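Local coordinates for hydratase ChsH2 (Mycobacterium tuberculosis SUMu008, PDB 4W78), which forms with ChsH1 a MaoC-like enoyl-CoA hydratase complex that takes part in cholesterol breakdown, probably adding water to an enoyl-CoA intermediate of the sterol, at residues V82-Y87 with G115-A120. Sequence-based numbering, arbitrary orientation.
Sequences VPWYAY and GDHVTA
V82 makes two hydrogen bonds, one through its carbonyl to H117 and one through its amide to D116, and they tie the loop after strand 72-80 to the start of strand 116-125. The shorter runs from H117 ND1 to V82 O at 2.7 Å; it lies in both the carbonyl plane and the imidazole plane and is nearly straight, at 164°. Beside it, V82 N donates to D116 O over 3.0 Å, in effect continuing the antiparallel pairing of strands 72-80 and 116-125, although V82 already lies in the loop. The other imidazole nitrogen, H117 NE2, bonds to D55 OD1 on helix 52-67, so the ring is gripped at both nitrogens, its rotation is fixed, and sheet, loop and helix are joined. In this MaoC-like protein the antiparallel sheet packs on a long helix as in the hotdog fold. At H117 strand 116-125 takes up an extra residue: H117 and V118 together stand opposite the single residue G110, a classic beta bulge.

The H117 ring also packs against W84. W84 CB sits over its centre as a CH-pi contact, 3.6 Å from the centroid. With CG anti to the backbone N (chi1 -175°), the indole then continues past the imidazole, turning its edge to the same ring in a T-shaped pair with planes at 71°; W84 CE3 comes 3.8 Å from H117 NE2. The indole nitrogen, W84 NE1, is hydrogen-bonded to D88 O.

The V82 side chain packs on backbone: its CG2 lies 3.6 Å from D116 O. The D116 carboxylate (OD1) pairs with R111 NE in a salt bridge.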
ATOM      1  N   VAL F  82      11.072   9.584 -21.795  1.00 21.44           N
ATOM      2  CA  VAL F  82      12.003   9.731 -20.687  1.00 20.08           C
ATOM      3  C   VAL F  82      11.330   9.265 -19.402  1.00 20.06           C
ATOM      4  O   VAL F  82      10.104   9.266 -19.304  1.00 18.49           O
ATOM      5  CB  VAL F  82      12.496  11.191 -20.561  1.00 22.58           C
ATOM      6  CG1 VAL F  82      13.172  11.633 -21.848  1.00 26.68           C
ATOM      7  CG2 VAL F  82      11.347  12.121 -20.209  1.00 23.55           C
ATOM      8  N   PRO F  83      12.124   8.837 -18.415  1.00 15.42           N
ATOM      9  CA  PRO F  83      11.542   8.402 -17.142  1.00 15.01           C
ATOM     10  C   PRO F  83      10.936   9.560 -16.353  1.00 15.51           C
ATOM     11  O   PRO F  83      11.324  10.720 -16.537  1.00 18.81           O
ATOM     12  CB  PRO F  83      12.737   7.797 -16.382  1.00 19.73           C
ATOM     13  CG  PRO F  83      13.787   7.571 -17.422  1.00 21.90           C
ATOM     14  CD  PRO F  83      13.580   8.643 -18.456  1.00 17.39           C
ATOM     15  N   TRP F  84       9.968   9.237 -15.506  1.00 14.64           N
ATOM     16  CA  TRP F  84       9.442  10.194 -14.548  1.00 13.05           C
ATOM     17  C   TRP F  84      10.072   9.865 -13.195  1.00 11.61           C
ATOM     18  O   TRP F  84       9.609   8.973 -12.469  1.00 11.86           O
ATOM     19  CB  TRP F  84       7.912  10.129 -14.496  1.00 12.40           C
ATOM     20  CG  TRP F  84       7.278  11.161 -13.617  1.00 13.24           C
ATOM     21  CD1 TRP F  84       7.905  12.084 -12.800  1.00 13.97           C
ATOM     22  CD2 TRP F  84       5.886  11.391 -13.478  1.00 14.31           C
ATOM     23  NE1 TRP F  84       6.966  12.859 -12.160  1.00 15.39           N
ATOM     24  CE2 TRP F  84       5.717  12.451 -12.562  1.00 13.02           C
ATOM     25  CE3 TRP F  84       4.757  10.811 -14.057  1.00 16.03           C
ATOM     26  CZ2 TRP F  84       4.458  12.939 -12.209  1.00 16.85           C
ATOM     27  CZ3 TRP F  84       3.509  11.294 -13.701  1.00 16.33           C
ATOM     28  CH2 TRP F  84       3.372  12.345 -12.784  1.00 17.21           C
ATOM     29  N   TYR F  85      11.159  10.572 -12.900  1.00 14.33           N
ATOM     30  CA  TYR F  85      11.919  10.370 -11.682  1.00 12.42           C
ATOM     31  C   TYR F  85      11.366  11.186 -10.529  1.00 14.45           C
ATOM     32  O   TYR F  85      10.687  12.190 -10.734  1.00 15.29           O
ATOM     33  CB  TYR F  85      13.365  10.787 -11.915  1.00 14.33           C
ATOM     34  CG  TYR F  85      14.183   9.846 -12.760  1.00 16.07           C
ATOM     35  CD1 TYR F  85      14.276   8.491 -12.439  1.00 15.42           C
ATOM     36  CD2 TYR F  85      14.880  10.308 -13.864  1.00 18.05           C
ATOM     37  CE1 TYR F  85      15.044   7.629 -13.200  1.00 18.03           C
ATOM     38  CE2 TYR F  85      15.642   9.456 -14.633  1.00 19.17           C
ATOM     39  CZ  TYR F  85      15.724   8.116 -14.297  1.00 20.32           C
ATOM     40  OH  TYR F  85      16.505   7.277 -15.064  1.00 21.19           O
ATOM     41  N   ALA F  86      11.677  10.753  -9.309  1.00 13.81           N
ATOM     42  CA  ALA F  86      11.329  11.534  -8.126  1.00 14.55           C
ATOM     43  C   ALA F  86      11.758  12.986  -8.309  1.00 16.88           C
ATOM     44  O   ALA F  86      12.860  13.269  -8.805  1.00 18.07           O
ATOM     45  CB  ALA F  86      11.967  10.937  -6.864  1.00 13.64           C
ATOM     46  N   TYR F  87      10.842  13.880  -7.931  1.00 16.61           N
ATOM     47  CA  TYR F  87      11.001  15.340  -7.956  1.00 18.14           C
ATOM     48  C   TYR F  87      10.795  15.999  -9.310  1.00 18.40           C
ATOM     49  O   TYR F  87      10.815  17.230  -9.406  1.00 21.52           O
ATOM     50  CB  TYR F  87      12.316  15.799  -7.318  1.00 20.47           C
ATOM     51  CG  TYR F  87      12.523  15.198  -5.955  1.00 18.41           C
ATOM     52  CD1 TYR F  87      11.651  15.481  -4.915  1.00 17.45           C
ATOM     53  CD2 TYR F  87      13.583  14.337  -5.716  1.00 19.98           C
ATOM     54  CE1 TYR F  87      11.838  14.928  -3.658  1.00 18.30           C
ATOM     55  CE2 TYR F  87      13.780  13.771  -4.469  1.00 20.39           C
ATOM     56  CZ  TYR F  87      12.901  14.065  -3.446  1.00 20.01           C
ATOM     57  OH  TYR F  87      13.096  13.517  -2.202  1.00 22.54           O
ATOM     58  N   GLY F 115      12.092  15.942 -21.222  1.00 40.07           N
ATOM     59  CA  GLY F 115      11.427  15.636 -22.474  1.00 40.04           C
ATOM     60  C   GLY F 115      10.041  15.054 -22.306  1.00 36.02           C
ATOM     61  O   GLY F 115       9.407  15.226 -21.264  1.00 32.48           O
ATOM     62  N   ASP F 116       9.566  14.372 -23.343  1.00 26.62           N
ATOM     63  CA  ASP F 116       8.263  13.719 -23.296  1.00 22.26           C
ATOM     64  C   ASP F 116       8.364  12.419 -22.517  1.00 20.17           C
ATOM     65  O   ASP F 116       9.102  11.517 -22.896  1.00 21.14           O
ATOM     66  CB  ASP F 116       7.734  13.426 -24.702  1.00 23.88           C
ATOM     67  CG  ASP F 116       7.408  14.689 -25.486  1.00 30.30           C
ATOM     68  OD1 ASP F 116       7.428  15.794 -24.903  1.00 30.73           O
ATOM     69  OD2 ASP F 116       7.120  14.572 -26.694  1.00 34.23           O
ATOM     70  N   HIS F 117       7.620  12.336 -21.424  1.00 16.24           N
ATOM     71  CA  HIS F 117       7.614  11.144 -20.598  1.00 15.36           C
ATOM     72  C   HIS F 117       6.618  10.118 -21.119  1.00 15.28           C
ATOM     73  O   HIS F 117       6.898   8.931 -21.153  1.00 15.99           O
ATOM     74  CB  HIS F 117       7.257  11.504 -19.156  1.00 15.97           C
ATOM     75  CG  HIS F 117       6.820  10.328 -18.344  1.00 14.80           C
ATOM     76  ND1 HIS F 117       7.644   9.255 -18.085  1.00 15.42           N
ATOM     77  CD2 HIS F 117       5.632  10.042 -17.760  1.00 16.08           C
ATOM     78  CE1 HIS F 117       6.985   8.362 -17.362  1.00 16.43           C
ATOM     79  NE2 HIS F 117       5.763   8.822 -17.149  1.00 17.79           N
ATOM     80  N   VAL F 118       5.439  10.580 -21.512  1.00 17.03           N
ATOM     81  CA  VAL F 118       4.428   9.668 -22.020  1.00 16.25           C
ATOM     82  C   VAL F 118       3.659  10.302 -23.177  1.00 17.50           C
ATOM     83  O   VAL F 118       3.363  11.492 -23.167  1.00 18.11           O
ATOM     84  CB  VAL F 118       3.478   9.170 -20.895  1.00 19.87           C
ATOM     85  CG1 VAL F 118       2.729  10.317 -20.247  1.00 21.50           C
ATOM     86  CG2 VAL F 118       2.512   8.094 -21.422  1.00 22.72           C
ATOM     87  N   THR F 119       3.385   9.495 -24.193  1.00 15.41           N
ATOM     88  CA  THR F 119       2.566   9.909 -25.322  1.00 16.00           C
ATOM     89  C   THR F 119       1.475   8.868 -25.469  1.00 15.33           C
ATOM     90  O   THR F 119       1.758   7.659 -25.563  1.00 15.56           O
ATOM     91  CB  THR F 119       3.411   9.998 -26.598  1.00 19.77           C
ATOM     92  OG1 THR F 119       4.477  10.930 -26.383  1.00 25.49           O
ATOM     93  CG2 THR F 119       2.576  10.467 -27.780  1.00 19.68           C
ATOM     94  N   ALA F 120       0.220   9.312 -25.460  1.00 14.77           N
ATOM     95  CA  ALA F 120      -0.876   8.359 -25.397  1.00 15.76           C
ATOM     96  C   ALA F 120      -2.005   8.724 -26.333  1.00 16.08           C
ATOM     97  O   ALA F 120      -2.186   9.883 -26.692  1.00 17.90           O
ATOM     98  CB  ALA F 120      -1.401   8.246 -23.981  1.00 18.50           C
TER